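Local coordinates for protein pyruvate kinase (Pyrobaculum aerophilum, PDB 3QTG) that catalyses the last step of glycolysis, the transfer of phosphate from phosphoenolpyruvate to ADP that yields pyruvate and ATP, with the help of a divalent metal cation, at residues V250-G255 and R271-T276; G255-H260 and D264-V269. All blocks are in the same frame, centred on the assembly; numbering follows the deposited sequence.

Contact 1: V250-G255 and R271-T276; sequences VVVARG and RRIVHT
I273 of helix 266-279 sets its branched side chain against V250 and V252, the two valines of strand 249-253 that face the helix. The methyl CG2 of I273 makes the closest approaches: it comes within 3.5 Å of CG2 of V252 and 3.8 Å of CG1 of V250, and thus bridges side chains two residues apart on the same side of the strand. The second branch of I273 runs past V252, where its CD1 lies 4.0 Å from V252 CG2 and 4.1 Å from V252 CG1. V252 CG2 therefore sits in the fork of the isoleucine, 3.8 Å from I273 CB and next to the ends of both branches. With CG1 of I273 anti to the carbonyl carbon (chi1 -62°) and CG2 anti to the backbone N, the two arms diverge: the CG1-CD1 arm passes the methyls of V252, while CG2 lies against both V252 and V250. V274, a step further along the helix, adds a looser touch, its CG2 4.4 Å from CG2 of V252. The contact is wholly apolar and its touching residues are buried. Strand and helix segments run nearly antiparallel, at 173° with their axes 9.1 Å apart, as expected where a helix returns along the outside of a TIM barrel. Strand 249-253 lies between strands 226-231 and 284-287, bonded to both through its backbone, and I273 also reaches I231 and I284 on these neighbours. L240 of helix 240-245 packs against I273 from the adjoining helix, while R271 is hydrogen-bonded to S313 and E346 of the second subunit.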
# COMPACT_ATOMS: atom_id res chain seq x y z
N VAL A 250 1.06 19.33 24.45
CA VAL A 250 1.66 18.31 25.30
C VAL A 250 3.15 18.62 25.41
O VAL A 250 3.75 19.10 24.45
CB VAL A 250 1.43 16.85 24.76
CG1 VAL A 250 2.08 15.80 25.70
CG2 VAL A 250 -0.08 16.55 24.59
N VAL A 251 3.71 18.38 26.60
CA VAL A 251 5.13 18.63 26.90
C VAL A 251 5.77 17.40 27.56
O VAL A 251 5.28 16.92 28.59
CB VAL A 251 5.29 19.86 27.82
CG1 VAL A 251 6.76 20.29 27.94
CG2 VAL A 251 4.46 21.03 27.30
N VAL A 252 6.82 16.86 26.94
CA VAL A 252 7.67 15.84 27.57
C VAL A 252 8.68 16.57 28.49
O VAL A 252 9.61 17.24 28.02
CB VAL A 252 8.42 14.95 26.52
CG1 VAL A 252 9.30 13.88 27.20
CG2 VAL A 252 7.46 14.30 25.56
N ALA A 253 8.45 16.46 29.79
CA ALA A 253 9.31 17.12 30.79
C ALA A 253 10.33 16.09 31.23
O ALA A 253 10.08 15.29 32.13
CB ALA A 253 8.48 17.68 31.99
N ARG A 254 11.46 16.08 30.51
CA ARG A 254 12.51 15.06 30.64
C ARG A 254 13.14 14.98 32.02
O ARG A 254 13.31 13.89 32.56
CB ARG A 254 13.64 15.33 29.65
CG ARG A 254 13.33 15.03 28.20
CD ARG A 254 14.56 15.41 27.42
NE ARG A 254 14.70 14.58 26.26
CZ ARG A 254 15.79 14.53 25.52
NH1 ARG A 254 16.85 15.26 25.85
NH2 ARG A 254 15.82 13.76 24.45
N GLY A 255 13.52 16.14 32.56
CA GLY A 255 14.11 16.18 33.90
C GLY A 255 13.22 15.49 34.92
O GLY A 255 13.66 14.59 35.62
N ARG A 271 9.40 8.59 23.19
CA ARG A 271 8.85 8.18 21.90
C ARG A 271 7.35 7.94 22.01
O ARG A 271 6.59 8.41 21.18
CB ARG A 271 9.59 6.94 21.38
CG ARG A 271 9.22 6.56 19.99
CD ARG A 271 9.81 5.19 19.64
NE ARG A 271 11.22 5.27 19.31
CZ ARG A 271 11.92 4.25 18.81
NH1 ARG A 271 11.33 3.08 18.58
NH2 ARG A 271 13.21 4.41 18.52
N ARG A 272 6.92 7.23 23.06
CA ARG A 272 5.50 6.95 23.23
C ARG A 272 4.64 8.23 23.45
O ARG A 272 3.54 8.33 22.91
CB ARG A 272 5.25 5.89 24.32
CG ARG A 272 3.79 5.82 24.81
CD ARG A 272 3.40 4.43 25.43
NE ARG A 272 3.84 4.29 26.83
CZ ARG A 272 4.98 3.71 27.22
NH1 ARG A 272 5.83 3.21 26.32
NH2 ARG A 272 5.28 3.63 28.51
N ILE A 273 5.15 9.20 24.21
CA ILE A 273 4.43 10.47 24.37
C ILE A 273 4.28 11.22 23.04
O ILE A 273 3.20 11.76 22.72
CB ILE A 273 5.07 11.41 25.43
CG1 ILE A 273 5.06 10.77 26.84
CG2 ILE A 273 4.32 12.75 25.44
CD1 ILE A 273 6.15 11.26 27.80
N VAL A 274 5.39 11.28 22.28
CA VAL A 274 5.44 11.96 20.98
C VAL A 274 4.53 11.27 19.94
O VAL A 274 3.71 11.93 19.32
CB VAL A 274 6.89 12.08 20.44
CG1 VAL A 274 6.89 12.70 19.02
CG2 VAL A 274 7.75 12.94 21.39
N HIS A 275 4.65 9.95 19.80
CA HIS A 275 3.75 9.18 18.94
C HIS A 275 2.25 9.39 19.28
O HIS A 275 1.44 9.65 18.41
CB HIS A 275 4.14 7.69 18.98
CG HIS A 275 5.38 7.38 18.19
ND1 HIS A 275 6.25 8.36 17.74
CD2 HIS A 275 5.90 6.19 17.77
CE1 HIS A 275 7.25 7.79 17.08
NE2 HIS A 275 7.06 6.47 17.09
N THR A 276 1.92 9.35 20.56
CA THR A 276 0.55 9.57 20.98
C THR A 276 0.01 10.97 20.68
O THR A 276 -1.14 11.11 20.21
CB THR A 276 0.39 9.18 22.46
OG1 THR A 276 0.81 7.83 22.60
CG2 THR A 276 -1.05 9.32 22.93

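Contact 2: G255-H260 and D264-V269; sequences GDLGLH and DALPIV
L266 of helix 266-279 reaches across to L257 of helix 254-257 and to G258. From CB its chain extends toward these two residues and forks at CG, and the two methyls take different partners. CD1 lies against the base of L257, 3.9 Å from both L257 CB and L257 CG, and is equally near the carbonyl oxygen of L257. CD2 rests on the backbone of G258, 3.8 Å from G258 CA and 3.9 Å from G258 N, so the methyl meets main chain directly at a residue that has no side chain. The fork thus straddles the L257-G258 peptide. L257 crosses L266 at a slant and continues to V269, three residues past L266 on the same helix, where L257 CD2 is 4.0 Å from V269 CG1. V237 of helix 234-238 touches both L257 and V269, and Y261 packs on L266 and V269. The contact lies next to the C-terminal end of a barrel strand, the end where TIM barrels carry their active sites. Here the short helix 254-257 follows the strand and, as in other pyruvate kinases, its G255 probably binds substrate, and D256 substrate and magnesium.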
# COMPACT_ATOMS: atom_id res chain seq x y z
N GLY A 255 13.52 16.14 32.56
CA GLY A 255 14.11 16.18 33.90
C GLY A 255 13.22 15.49 34.92
O GLY A 255 13.66 14.59 35.62
N ASP A 256 11.96 15.86 34.95
CA ASP A 256 11.01 15.28 35.90
C ASP A 256 10.71 13.80 35.69
O ASP A 256 10.60 13.03 36.65
CB ASP A 256 9.74 16.11 35.90
CG ASP A 256 9.98 17.52 36.48
OD1 ASP A 256 10.62 17.60 37.56
OD2 ASP A 256 9.54 18.53 35.86
N LEU A 257 10.58 13.40 34.42
CA LEU A 257 10.26 12.03 34.08
C LEU A 257 11.44 11.10 34.37
O LEU A 257 11.26 9.92 34.68
CB LEU A 257 9.88 11.97 32.59
CG LEU A 257 8.77 11.10 32.00
CD1 LEU A 257 7.54 10.89 32.87
CD2 LEU A 257 8.40 11.77 30.66
N GLY A 258 12.65 11.65 34.28
CA GLY A 258 13.87 10.92 34.64
C GLY A 258 13.96 10.45 36.09
O GLY A 258 14.72 9.52 36.39
N LEU A 259 13.18 11.07 36.99
CA LEU A 259 13.05 10.60 38.37
C LEU A 259 12.22 9.32 38.55
O LEU A 259 12.40 8.59 39.55
CB LEU A 259 12.45 11.70 39.27
CG LEU A 259 13.11 13.08 39.28
CD1 LEU A 259 12.38 14.04 40.22
CD2 LEU A 259 14.58 12.98 39.63
N HIS A 260 11.31 9.05 37.61
CA HIS A 260 10.36 7.93 37.73
C HIS A 260 10.69 6.73 36.84
O HIS A 260 10.09 5.66 36.96
CB HIS A 260 8.92 8.43 37.52
CG HIS A 260 8.54 9.53 38.45
ND1 HIS A 260 8.21 9.30 39.77
CD2 HIS A 260 8.52 10.87 38.29
CE1 HIS A 260 7.98 10.45 40.37
NE2 HIS A 260 8.16 11.42 39.50
N ASP A 264 17.95 4.63 31.07
CA ASP A 264 17.85 3.81 29.86
C ASP A 264 16.40 3.59 29.38
O ASP A 264 16.18 3.20 28.22
CB ASP A 264 18.56 2.45 30.06
CG ASP A 264 18.04 1.68 31.29
OD1 ASP A 264 17.88 2.28 32.38
OD2 ASP A 264 17.79 0.45 31.18
N ALA A 265 15.43 3.82 30.26
CA ALA A 265 14.01 3.60 29.94
C ALA A 265 13.33 4.82 29.32
O ALA A 265 12.26 4.71 28.71
CB ALA A 265 13.24 3.12 31.18
N LEU A 266 13.96 5.99 29.47
CA LEU A 266 13.37 7.25 29.04
C LEU A 266 13.20 7.47 27.53
O LEU A 266 12.26 8.17 27.14
CB LEU A 266 14.15 8.42 29.66
CG LEU A 266 13.31 9.63 30.09
CD1 LEU A 266 12.08 9.23 30.93
CD2 LEU A 266 14.16 10.64 30.82
N PRO A 267 14.15 7.00 26.68
CA PRO A 267 13.91 7.14 25.23
C PRO A 267 12.62 6.52 24.72
O PRO A 267 11.94 7.12 23.90
CB PRO A 267 15.14 6.45 24.60
CG PRO A 267 16.22 6.68 25.62
CD PRO A 267 15.49 6.45 26.95
N ILE A 268 12.27 5.33 25.21
CA ILE A 268 11.01 4.70 24.83
C ILE A 268 9.76 5.49 25.33
O ILE A 268 8.77 5.59 24.60
CB ILE A 268 11.00 3.18 25.20
CG1 ILE A 268 11.46 2.36 23.99
CG2 ILE A 268 9.62 2.69 25.66
CD1 ILE A 268 10.97 2.93 22.63
N VAL A 269 9.83 6.05 26.53
CA VAL A 269 8.73 6.83 27.08
C VAL A 269 8.54 8.15 26.30
O VAL A 269 7.43 8.48 25.93
CB VAL A 269 8.89 7.07 28.64
CG1 VAL A 269 7.92 8.11 29.14
CG2 VAL A 269 8.71 5.77 29.41

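From the N terminus, the chain leaves barrel strand 249-253, passes through helix 254-257 and a turn, and returns along helix 266-279. Contact 2 closes the inner loop, between 255-260 and 264-269, with three residues between its segments. Contact 1 closes the wider one, between 250-255 and 271-276, so contact 2 nests inside it and G255 belongs to both. The two meet in one apolar cluster: L257 CD2 is 3.7 Å from I273 CD1 and 4.1 Å from V252 CG1. Together they tie strand 249-253, helix 254-257 and helix 266-279 together on one side of the barrel, which also borders the second subunit.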